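Local atomic coordinates of cyclic nucleotide-binding domain (CNMP-BD) protein (Geobacter metallireducens, PDB entry 3MDP), a protein that probably binds cyclic nucleotides through a double-stranded beta-helix domain and may regulate transcription. Residues Glu30-Pro35 and Val107-Gly112; Thr36-Phe41 and Ala99-Pro104; Lys46-Met51 and Arg114-Ser119; Val58-Ser63 and Thr74-Val79. All blocks are in the same frame, centred on the assembly; numbering follows the deposited sequence. Where two conformers were deposited one is given.

Contact 1: Glu30-Pro35 and Val107-Gly112. With EDO (1,2-ethanediol), chain C.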
# COMPACT_ATOMS: atom_id res chain seq x y z
N GLU A 30 3.53 15.73 -16.16
CA GLU A 30 3.91 15.92 -17.53
C GLU A 30 3.86 14.56 -18.22
O GLU A 30 4.20 13.55 -17.61
CB GLU A 30 5.30 16.52 -17.52
CG GLU A 30 6.08 16.39 -18.75
CD GLU A 30 7.41 17.15 -18.62
OE1 GLU A 30 8.01 17.13 -17.52
OE2 GLU A 30 7.82 17.75 -19.62
N GLU A 31 3.39 14.54 -19.46
CA GLU A 31 3.36 13.33 -20.24
C GLU A 31 4.80 13.10 -20.69
O GLU A 31 5.48 14.05 -21.08
CB GLU A 31 2.37 13.44 -21.40
CG GLU A 31 2.08 12.09 -22.05
CD GLU A 31 0.82 12.06 -22.92
OE1 GLU A 31 -0.17 12.80 -22.65
OE2 GLU A 31 0.84 11.25 -23.87
N LYS A 32 5.28 11.86 -20.54
CA LYS A 32 6.64 11.50 -20.94
C LYS A 32 6.61 10.18 -21.72
O LYS A 32 5.71 9.37 -21.52
CB LYS A 32 7.55 11.34 -19.72
CG LYS A 32 7.95 12.65 -19.05
CD LYS A 32 9.22 12.48 -18.25
CE LYS A 32 9.78 13.83 -17.80
NZ LYS A 32 8.94 14.49 -16.80
N SER A 33 7.57 10.01 -22.63
CA SER A 33 7.73 8.77 -23.39
C SER A 33 9.11 8.16 -23.09
O SER A 33 10.08 8.89 -22.85
CB SER A 33 7.61 9.04 -24.88
OG SER A 33 6.28 9.22 -25.30
N PHE A 34 9.17 6.82 -23.09
CA PHE A 34 10.43 6.07 -22.91
C PHE A 34 10.48 4.95 -23.95
O PHE A 34 9.47 4.27 -24.19
CB PHE A 34 10.56 5.46 -21.52
CG PHE A 34 10.61 6.48 -20.41
CD1 PHE A 34 9.44 6.93 -19.82
CD2 PHE A 34 11.83 7.01 -19.98
CE1 PHE A 34 9.46 7.89 -18.83
CE2 PHE A 34 11.88 7.98 -18.95
CZ PHE A 34 10.70 8.41 -18.37
N PRO A 35 11.64 4.75 -24.56
CA PRO A 35 11.74 3.67 -25.55
C PRO A 35 11.94 2.31 -24.89
O PRO A 35 12.41 2.23 -23.74
CB PRO A 35 13.02 4.04 -26.33
CG PRO A 35 13.88 4.75 -25.33
CD PRO A 35 12.92 5.48 -24.39
N VAL A 107 3.85 7.65 -20.18
CA VAL A 107 3.42 7.79 -18.80
C VAL A 107 2.98 9.23 -18.53
O VAL A 107 3.32 10.15 -19.27
CB VAL A 107 4.54 7.46 -17.79
CG1 VAL A 107 5.08 6.05 -17.99
CG2 VAL A 107 5.74 8.52 -17.87
N VAL A 108 2.15 9.37 -17.49
CA VAL A 108 2.03 10.59 -16.76
C VAL A 108 3.09 10.56 -15.65
O VAL A 108 3.08 9.66 -14.79
CB VAL A 108 0.66 10.77 -16.10
CG1 VAL A 108 0.64 12.16 -15.45
CG2 VAL A 108 -0.46 10.67 -17.18
N ASP A 109 4.00 11.52 -15.71
CA ASP A 109 5.09 11.68 -14.73
C ASP A 109 4.72 12.81 -13.75
O ASP A 109 4.59 13.97 -14.13
CB ASP A 109 6.38 11.99 -15.50
CG ASP A 109 7.62 12.15 -14.61
OD1 ASP A 109 7.54 11.93 -13.40
OD2 ASP A 109 8.68 12.53 -15.16
N ILE A 110 4.53 12.43 -12.51
CA ILE A 110 4.08 13.32 -11.45
C ILE A 110 5.25 13.62 -10.52
O ILE A 110 6.00 12.72 -10.13
CB ILE A 110 2.90 12.71 -10.67
CG1 ILE A 110 1.86 12.17 -11.66
CG2 ILE A 110 2.31 13.77 -9.71
CD1 ILE A 110 0.78 11.32 -11.04
N ASN A 111 5.40 14.89 -10.17
CA ASN A 111 6.48 15.36 -9.30
C ASN A 111 6.24 14.87 -7.88
O ASN A 111 5.32 15.34 -7.20
CB ASN A 111 6.56 16.90 -9.36
CG ASN A 111 7.77 17.46 -8.59
OD1 ASN A 111 8.06 17.03 -7.49
ND2 ASN A 111 8.47 18.42 -9.19
N GLY A 112 7.04 13.90 -7.46
CA GLY A 112 6.86 13.28 -6.16
C GLY A 112 7.18 14.22 -4.99
O GLY A 112 6.50 14.19 -3.97
C1 EDO C . 8.08 15.24 -12.90
O1 EDO C . 8.76 16.24 -12.11
C2 EDO C . 7.36 15.89 -14.07
O2 EDO C . 6.10 16.35 -13.60
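Lys-32 and Asp-109 cross obliquely on one face of an antiparallel strand pair, the ammonium standing above the carboxylate. In the Lys-32 conformer described, one of two, the bend at chi4 (69°) turns NZ to within 2.6 Å of Asp-109 OD2, 37° out of the carboxylate plane. The same NZ meets Glu-30 OE1 at 2.9 Å, also from above the plane, so one cation joins two acids in a salt-bridge network and probably offsets their repulsion. Asp-109 OD1 takes a hydrogen bond from Asn-49 ND2, which anchors the other end of the carboxylate. An alanine at Asp-109 would probably leave Lys-32 with Glu-30 alone in this network and Asn-49 ND2 without its acceptor. Asp-109 O also lies 2.9 Å from O2 of a 1,2-ethanediol, probably from the crystallisation liquor. Further along the face, Val-107 puts CG2 at the edge of the Phe-34 ring, in its plane and 3.9 Å from CE1. Two backbone bonds close each hydrogen-bonded pair, Glu-30 with Asp-109 and Lys-32 with Val-107; on the reverse face Glu-31 OE2 forms a salt bridge with Arg-106. This is an antiparallel edge pairing in the double-stranded beta-helix of the cyclic nucleotide-binding domain.

Contact 2: Thr36-Phe41 and Ala99-Pro104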
# COMPACT_ATOMS: atom_id res chain seq x y z
N THR A 36 11.61 1.26 -25.62
CA THR A 36 11.87 -0.12 -25.20
C THR A 36 13.30 -0.31 -24.72
O THR A 36 14.27 0.06 -25.41
CB THR A 36 11.65 -1.10 -26.38
OG1 THR A 36 10.41 -0.76 -26.99
CG2 THR A 36 11.59 -2.56 -25.90
N GLY A 37 13.41 -0.86 -23.52
CA GLY A 37 14.69 -1.19 -22.94
C GLY A 37 15.32 -0.09 -22.11
O GLY A 37 16.39 -0.31 -21.53
N SER A 38 14.71 1.10 -22.08
CA SER A 38 15.25 2.18 -21.26
C SER A 38 14.98 1.91 -19.78
O SER A 38 13.97 1.29 -19.40
CB SER A 38 14.70 3.55 -21.68
OG SER A 38 13.30 3.61 -21.57
N VAL A 39 15.93 2.31 -18.93
CA VAL A 39 15.73 2.24 -17.49
C VAL A 39 15.09 3.55 -17.03
O VAL A 39 15.75 4.61 -17.00
CB VAL A 39 17.02 1.99 -16.70
CG1 VAL A 39 16.69 1.96 -15.19
CG2 VAL A 39 17.68 0.69 -17.16
N ILE A 40 13.82 3.47 -16.66
CA ILE A 40 13.00 4.64 -16.32
C ILE A 40 13.44 5.24 -14.98
O ILE A 40 13.56 6.45 -14.84
CB ILE A 40 11.51 4.27 -16.28
CG1 ILE A 40 11.07 3.78 -17.68
CG2 ILE A 40 10.62 5.47 -15.84
CD1 ILE A 40 9.66 3.23 -17.73
N PHE A 41 13.65 4.37 -13.99
CA PHE A 41 14.28 4.77 -12.74
C PHE A 41 14.98 3.58 -12.10
O PHE A 41 14.69 2.44 -12.44
CB PHE A 41 13.29 5.46 -11.76
CG PHE A 41 12.08 4.62 -11.37
CD1 PHE A 41 12.20 3.53 -10.51
CD2 PHE A 41 10.81 4.97 -11.81
CE1 PHE A 41 11.11 2.77 -10.13
CE2 PHE A 41 9.71 4.24 -11.42
CZ PHE A 41 9.86 3.13 -10.56
N ALA A 99 12.83 0.18 -12.69
CA ALA A 99 11.78 0.06 -13.71
C ALA A 99 12.35 0.20 -15.12
O ALA A 99 13.12 1.14 -15.42
CB ALA A 99 10.69 1.09 -13.48
N ARG A 100 11.96 -0.72 -16.00
CA ARG A 100 12.35 -0.62 -17.39
C ARG A 100 11.17 -0.84 -18.32
O ARG A 100 10.24 -1.63 -18.03
CB ARG A 100 13.49 -1.58 -17.71
CG ARG A 100 13.17 -3.06 -17.58
CD ARG A 100 14.38 -3.90 -17.90
NE ARG A 100 14.16 -5.26 -17.41
CZ ARG A 100 15.09 -6.05 -16.90
NH1 ARG A 100 16.37 -5.67 -16.83
NH2 ARG A 100 14.74 -7.25 -16.45
N ALA A 101 11.23 -0.15 -19.46
CA ALA A 101 10.24 -0.26 -20.51
C ALA A 101 10.43 -1.58 -21.25
O ALA A 101 11.55 -1.92 -21.67
CB ALA A 101 10.35 0.93 -21.47
N THR A 102 9.35 -2.35 -21.42
CA THR A 102 9.43 -3.59 -22.21
C THR A 102 8.80 -3.43 -23.59
O THR A 102 8.89 -4.32 -24.41
CB THR A 102 8.73 -4.74 -21.47
OG1 THR A 102 7.36 -4.38 -21.27
CG2 THR A 102 9.38 -4.95 -20.12
N LYS A 103 8.16 -2.28 -23.81
CA LYS A 103 7.63 -1.88 -25.11
C LYS A 103 7.72 -0.36 -25.12
O LYS A 103 8.11 0.24 -24.12
CB LYS A 103 6.14 -2.27 -25.31
CG LYS A 103 5.55 -3.28 -24.42
CD LYS A 103 4.18 -3.71 -24.97
CE LYS A 103 3.46 -4.64 -24.00
NZ LYS A 103 2.38 -5.45 -24.67
N PRO A 104 7.35 0.26 -26.23
CA PRO A 104 7.38 1.73 -26.19
C PRO A 104 6.39 2.23 -25.14
O PRO A 104 5.25 1.77 -25.10
CB PRO A 104 7.02 2.14 -27.63
CG PRO A 104 7.44 0.91 -28.50
CD PRO A 104 7.17 -0.28 -27.60
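With chi1 at 58°, Phe-41 holds CG between its backbone N and carbonyl carbon, and the ring lies against Ala-99, whose CB stands 3.8 Å from the ring centroid in a CH-pi contact over one face. The site is a classic beta bulge in the double-stranded beta-helix: Ile-40 and Phe-41 together face the single residue Ala-99. Near-helical backbone angles at Ile-40 (-71°/-45°) make the extra residue fit. Ile-40 N bonds to Ala-99 O at 2.7 Å, and Ala-99 N returns a bond to Phe-41 O at 2.9 Å. Ile-40 CB also packs on Ala-99 CB, 4.3 Å away. Phe-41 stacks on Tyr-95 as well, and its side chain comes within about 4 Å of a bound succinate, consistent with Phe-41 lining the pocket that the succinate marks.

Toward the turn, Ala-101 N bonds to Ser-38 O, and Gly-37 N meets Ala-101 O from above the carbonyl plane. At the positive phi of Gly-37 a side chain would jam against the preceding carbonyl oxygen. Thr-36 closes the end of the contact: its CG2 is 3.6 Å from Thr-102 O, and OG1 touches Pro-104 CD at 3.3 Å.

Contact 3: Lys46-Met51 and Arg114-Ser119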
# COMPACT_ATOMS: atom_id res chain seq x y z
N LYS A 46 16.44 8.34 -4.99
CA LYS A 46 15.38 9.13 -4.37
C LYS A 46 14.14 9.07 -5.26
O LYS A 46 14.21 9.31 -6.46
CB LYS A 46 15.83 10.58 -4.16
CG LYS A 46 14.87 11.48 -3.40
CD LYS A 46 14.61 11.03 -1.95
CE LYS A 46 14.14 12.22 -1.11
NZ LYS A 46 12.99 11.84 -0.30
N ALA A 47 13.01 8.74 -4.66
CA ALA A 47 11.78 8.55 -5.41
C ALA A 47 11.10 9.90 -5.68
O ALA A 47 10.22 10.31 -4.94
CB ALA A 47 10.83 7.58 -4.68
N ASP A 48 11.55 10.60 -6.71
CA ASP A 48 11.04 11.93 -7.00
C ASP A 48 9.98 11.96 -8.11
O ASP A 48 9.51 13.04 -8.48
CB ASP A 48 12.21 12.87 -7.34
CG ASP A 48 12.94 13.36 -6.08
OD1 ASP A 48 12.33 13.39 -4.99
OD2 ASP A 48 14.11 13.72 -6.20
N ASN A 49 9.58 10.78 -8.62
CA ASN A 49 8.61 10.67 -9.72
C ASN A 49 7.63 9.51 -9.50
O ASN A 49 8.05 8.36 -9.32
CB ASN A 49 9.33 10.45 -11.04
CG ASN A 49 10.29 11.58 -11.38
OD1 ASN A 49 11.43 11.60 -10.90
ND2 ASN A 49 9.83 12.54 -12.17
N LEU A 50 6.33 9.84 -9.47
CA LEU A 50 5.27 8.86 -9.43
C LEU A 50 4.74 8.79 -10.87
O LEU A 50 4.55 9.83 -11.51
CB LEU A 50 4.19 9.28 -8.44
CG LEU A 50 3.00 8.33 -8.34
CD1 LEU A 50 3.44 7.03 -7.69
CD2 LEU A 50 1.86 8.98 -7.59
N MSE A 51 4.58 7.59 -11.40
CA MSE A 51 4.14 7.46 -12.79
C MSE A 51 2.86 6.66 -12.93
O MSE A 51 2.58 5.76 -12.14
CB MSE A 51 5.26 6.85 -13.64
CG MSE A 51 6.34 7.85 -13.89
SE MSE A 51 7.89 7.00 -14.60
CE MSE A 51 9.09 8.56 -14.73
N ARG A 114 6.67 17.40 -4.92
CA ARG A 114 5.46 18.20 -4.79
C ARG A 114 4.33 17.44 -4.15
O ARG A 114 3.62 17.98 -3.29
CB ARG A 114 5.01 18.77 -6.15
CG ARG A 114 5.88 19.83 -6.71
CD ARG A 114 5.98 21.03 -5.73
NE ARG A 114 6.47 22.23 -6.38
CZ ARG A 114 6.95 23.31 -5.74
NH1 ARG A 114 7.02 23.37 -4.42
NH2 ARG A 114 7.35 24.35 -6.44
N LEU A 115 4.15 16.16 -4.52
CA LEU A 115 3.06 15.38 -3.90
C LEU A 115 3.27 15.26 -2.41
O LEU A 115 2.31 15.28 -1.62
CB LEU A 115 2.95 13.98 -4.49
CG LEU A 115 2.28 13.80 -5.83
CD1 LEU A 115 2.36 12.33 -6.25
CD2 LEU A 115 0.82 14.32 -5.82
N ARG A 116 4.52 15.07 -2.02
CA ARG A 116 4.85 14.98 -0.60
C ARG A 116 4.51 16.28 0.13
O ARG A 116 3.93 16.23 1.22
CB ARG A 116 6.31 14.57 -0.39
CG ARG A 116 6.54 13.10 -0.73
CD ARG A 116 7.90 12.57 -0.32
NE ARG A 116 9.02 13.20 -1.03
CZ ARG A 116 9.54 12.82 -2.20
NH1 ARG A 116 9.05 11.79 -2.88
NH2 ARG A 116 10.56 13.50 -2.70
N GLU A 117 4.81 17.44 -0.46
CA GLU A 117 4.51 18.75 0.16
C GLU A 117 3.03 18.91 0.34
O GLU A 117 2.56 19.33 1.41
CB GLU A 117 4.98 19.91 -0.69
CG GLU A 117 6.44 20.16 -0.65
CD GLU A 117 6.92 21.12 -1.72
OE1 GLU A 117 6.12 21.83 -2.37
OE2 GLU A 117 8.15 21.16 -1.93
N MSE A 118 2.32 18.59 -0.72
CA MSE A 118 0.88 18.77 -0.79
C MSE A 118 0.20 17.85 0.19
O MSE A 118 -0.75 18.24 0.85
CB MSE A 118 0.37 18.51 -2.22
CG MSE A 118 0.94 19.51 -3.24
SE MSE A 118 0.89 18.88 -5.08
CE MSE A 118 -0.99 18.72 -5.26
N SER A 119 0.71 16.62 0.29
CA SER A 119 0.22 15.67 1.29
C SER A 119 0.38 16.18 2.70
O SER A 119 -0.50 15.99 3.52
CB SER A 119 0.93 14.33 1.14
OG SER A 119 0.57 13.76 -0.09
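Two cations meet tip to tip here: Lys-46 NZ stands over one face of the Arg-116 guanidinium, offset toward its rim and 3.8 Å from NH2. The groups belong to an inverse gamma turn centred on Ala-47, leading into strand 49-55, and to helix 112-121, which follows the last strand of the double-stranded beta-helix. What makes the approach tolerable is probably the guanidinium's edge, where two acceptors lie in its plane. Asp-48 OD1 takes NH2 in a salt bridge of 2.9 Å, met nearly along its C-O axis, with the carboxylate turned 32° from the guanidinium. Beside it, NH1 bonds to Ala-47 O at 2.8 Å, so the arginine reads both the turn's backbone and the following acid. A bend at chi3 (-64°) sets NE off the line of the aliphatic chain; the guanidinium beyond it turns its NH1/NH2 edge to the turn. NH1 also reaches Ser-88 O, and Tyr-93 adds a cation-pi contact; together these fix its rotation. The side chain of Ala-47 lies about 4 Å from that of Ser-87, a succinate-binding residue, which puts the turn close to the succinate site.

Deeper in, the leucines join strand to helix: Leu-50 and Leu-115 cross at about a right angle, Leu-115 also packing on Leu-129 of helix 123-139. Their nearest atoms are the methyls Leu-50 CD2 and Leu-115 CD1, 3.6 Å apart.

Contact 4: Val58-Ser63 and Thr74-Val79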
# COMPACT_ATOMS: atom_id res chain seq x y z
N VAL A 58 5.90 -2.07 -18.49
CA VAL A 58 7.01 -1.82 -17.59
C VAL A 58 7.29 -3.04 -16.73
O VAL A 58 6.36 -3.72 -16.27
CB VAL A 58 6.75 -0.58 -16.71
CG1 VAL A 58 7.66 -0.58 -15.46
CG2 VAL A 58 6.93 0.70 -17.54
N GLU A 59 8.57 -3.33 -16.56
CA GLU A 59 9.00 -4.35 -15.62
C GLU A 59 9.67 -3.71 -14.41
O GLU A 59 10.54 -2.83 -14.55
CB GLU A 59 9.94 -5.34 -16.30
CG GLU A 59 9.20 -6.44 -17.06
CD GLU A 59 10.10 -7.55 -17.54
OE1 GLU A 59 11.31 -7.53 -17.21
OE2 GLU A 59 9.60 -8.44 -18.26
N LEU A 60 9.26 -4.13 -13.22
CA LEU A 60 9.95 -3.71 -12.02
C LEU A 60 10.87 -4.85 -11.70
O LEU A 60 10.45 -6.02 -11.68
CB LEU A 60 8.94 -3.47 -10.91
CG LEU A 60 7.88 -2.43 -11.23
CD1 LEU A 60 7.01 -2.22 -10.02
CD2 LEU A 60 8.54 -1.08 -11.74
N PHE A 61 12.14 -4.54 -11.45
CA PHE A 61 13.16 -5.56 -11.28
C PHE A 61 14.29 -5.13 -10.36
O PHE A 61 14.43 -3.96 -10.02
CB PHE A 61 13.72 -5.91 -12.66
CG PHE A 61 14.53 -4.80 -13.28
CD1 PHE A 61 13.89 -3.73 -13.91
CD2 PHE A 61 15.91 -4.81 -13.23
CE1 PHE A 61 14.64 -2.69 -14.47
CE2 PHE A 61 16.66 -3.78 -13.79
CZ PHE A 61 16.03 -2.73 -14.41
N TYR A 62 15.10 -6.12 -9.97
CA TYR A 62 16.41 -5.89 -9.34
C TYR A 62 17.56 -6.11 -10.33
O TYR A 62 17.56 -7.09 -11.09
CB TYR A 62 16.62 -6.85 -8.18
CG TYR A 62 15.49 -6.90 -7.18
CD1 TYR A 62 14.88 -5.74 -6.73
CD2 TYR A 62 15.07 -8.12 -6.65
CE1 TYR A 62 13.86 -5.79 -5.80
CE2 TYR A 62 14.05 -8.18 -5.72
CZ TYR A 62 13.45 -7.01 -5.30
OH TYR A 62 12.45 -7.08 -4.37
N SER A 63 18.55 -5.21 -10.30
CA SER A 63 19.74 -5.34 -11.14
C SER A 63 20.95 -5.80 -10.32
O SER A 63 21.64 -6.75 -10.70
CB SER A 63 20.06 -4.02 -11.82
OG SER A 63 20.97 -4.24 -12.89
N THR A 74 12.96 -10.24 -11.99
CA THR A 74 11.76 -9.42 -12.12
C THR A 74 10.91 -9.52 -10.85
O THR A 74 10.80 -10.58 -10.23
CB THR A 74 10.91 -9.77 -13.37
OG1 THR A 74 11.36 -8.99 -14.50
CG2 THR A 74 9.43 -9.46 -13.14
N VAL A 75 10.34 -8.38 -10.47
CA VAL A 75 9.49 -8.24 -9.28
C VAL A 75 8.01 -8.24 -9.68
O VAL A 75 7.17 -8.83 -9.01
CB VAL A 75 9.83 -6.90 -8.52
CG1 VAL A 75 8.73 -6.50 -7.51
CG2 VAL A 75 11.21 -6.99 -7.85
N CYS A 76 7.70 -7.57 -10.79
CA CYS A 76 6.35 -7.19 -11.08
C CYS A 76 6.28 -6.63 -12.54
O CYS A 76 7.23 -6.02 -13.04
CB CYS A 76 5.96 -6.16 -10.00
SG CYS A 76 4.46 -5.38 -10.16
N SER A 77 5.19 -6.92 -13.24
CA SER A 77 4.94 -6.32 -14.55
C SER A 77 3.77 -5.35 -14.46
O SER A 77 2.73 -5.68 -13.87
CB SER A 77 4.63 -7.40 -15.59
OG SER A 77 5.85 -7.99 -16.03
N VAL A 78 3.94 -4.17 -15.06
CA VAL A 78 2.92 -3.12 -15.02
C VAL A 78 2.29 -2.97 -16.41
O VAL A 78 3.00 -2.98 -17.44
CB VAL A 78 3.56 -1.77 -14.54
CG1 VAL A 78 2.51 -0.69 -14.32
CG2 VAL A 78 4.41 -1.99 -13.23
N VAL A 79 0.96 -2.86 -16.44
CA VAL A 79 0.19 -2.64 -17.67
C VAL A 79 -0.53 -1.28 -17.61
O VAL A 79 -0.66 -0.67 -16.53
CB VAL A 79 -0.87 -3.79 -17.93
CG1 VAL A 79 -0.17 -5.17 -18.07
CG2 VAL A 79 -1.96 -3.81 -16.84
O HOH W 1 6.98 -7.96 -18.39
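Val-75 presses a methyl into the broad face of Tyr-62: CG2 rides 3.4 Å above the ring plane, shifted toward the rim, and is 3.4 Å from CZ. This CH-pi contact lies beside a classic beta bulge, where Val-75 and Cys-76 both face Leu-60. The bulge turns Val-75 toward the opposite strand, its CB 4.3 Å from Leu-60 CB. Leu-60 O accepts from both bulged amides, Val-75 N at 2.7 Å and Cys-76 N at 3.3 Å. Leu-60 is the next bump, set between Cys-76 SG, which meets its CD1, and Val-78 CG2, 4.0 Å from its CG. In the Val-58 conformer described, Val-58 and Val-78 then lie side by side, pointing the same way, with Phe-84 packed on both.

On the other face, a water bridges Glu-59 OE2 and Ser-77 OG, donating to the carboxylate at 2.7 Å; Glu-59 has two modelled conformers, so this link holds for one of them. The second subunit reaches the bulged end, its His-142 on Tyr-62 and its Leu-141 on Val-75 and Cys-76. A serine in place of Tyr-62 would probably leave Val-75 CG2 without the ring it rests on and open a gap beside His-142 of the second subunit. The chemistry thus divides the beta hairpin: Val-58, Leu-60, Cys-76 and Val-78 make an apolar face, while the other is mixed, with Glu-59, Thr-74 and Ser-77 polar and Phe-61 in cation-pi contact with Arg-100 of the neighbouring strand.

Contacts 2 and 4 share a sheet, where strands 98-101 and 58-61 are neighbours; their centres are 10 Å apart and Ala-99 CB touches Leu-60 CD2 at 3.5 Å. Contact 1 and the strand of contact 3 share the other sheet, joined by the backbone pair Ile-110 N to Leu-50 O at 2.8 Å. The chain crosses from one sheet to the other between strands 29-34 and 39-41, with Phe-34 CG packed 3.9 Å from Ile-40 CG1. Contacts 3 and 4 do not touch, their centres about 20 Å apart. A bound succinate, probably from the crystallisation liquor, lies about 4 Å from the side chains of Phe-41 and Leu-60 and about 6 Å from that of Ala-47, so contacts 2 and 4 border the site and contact 3 comes near it.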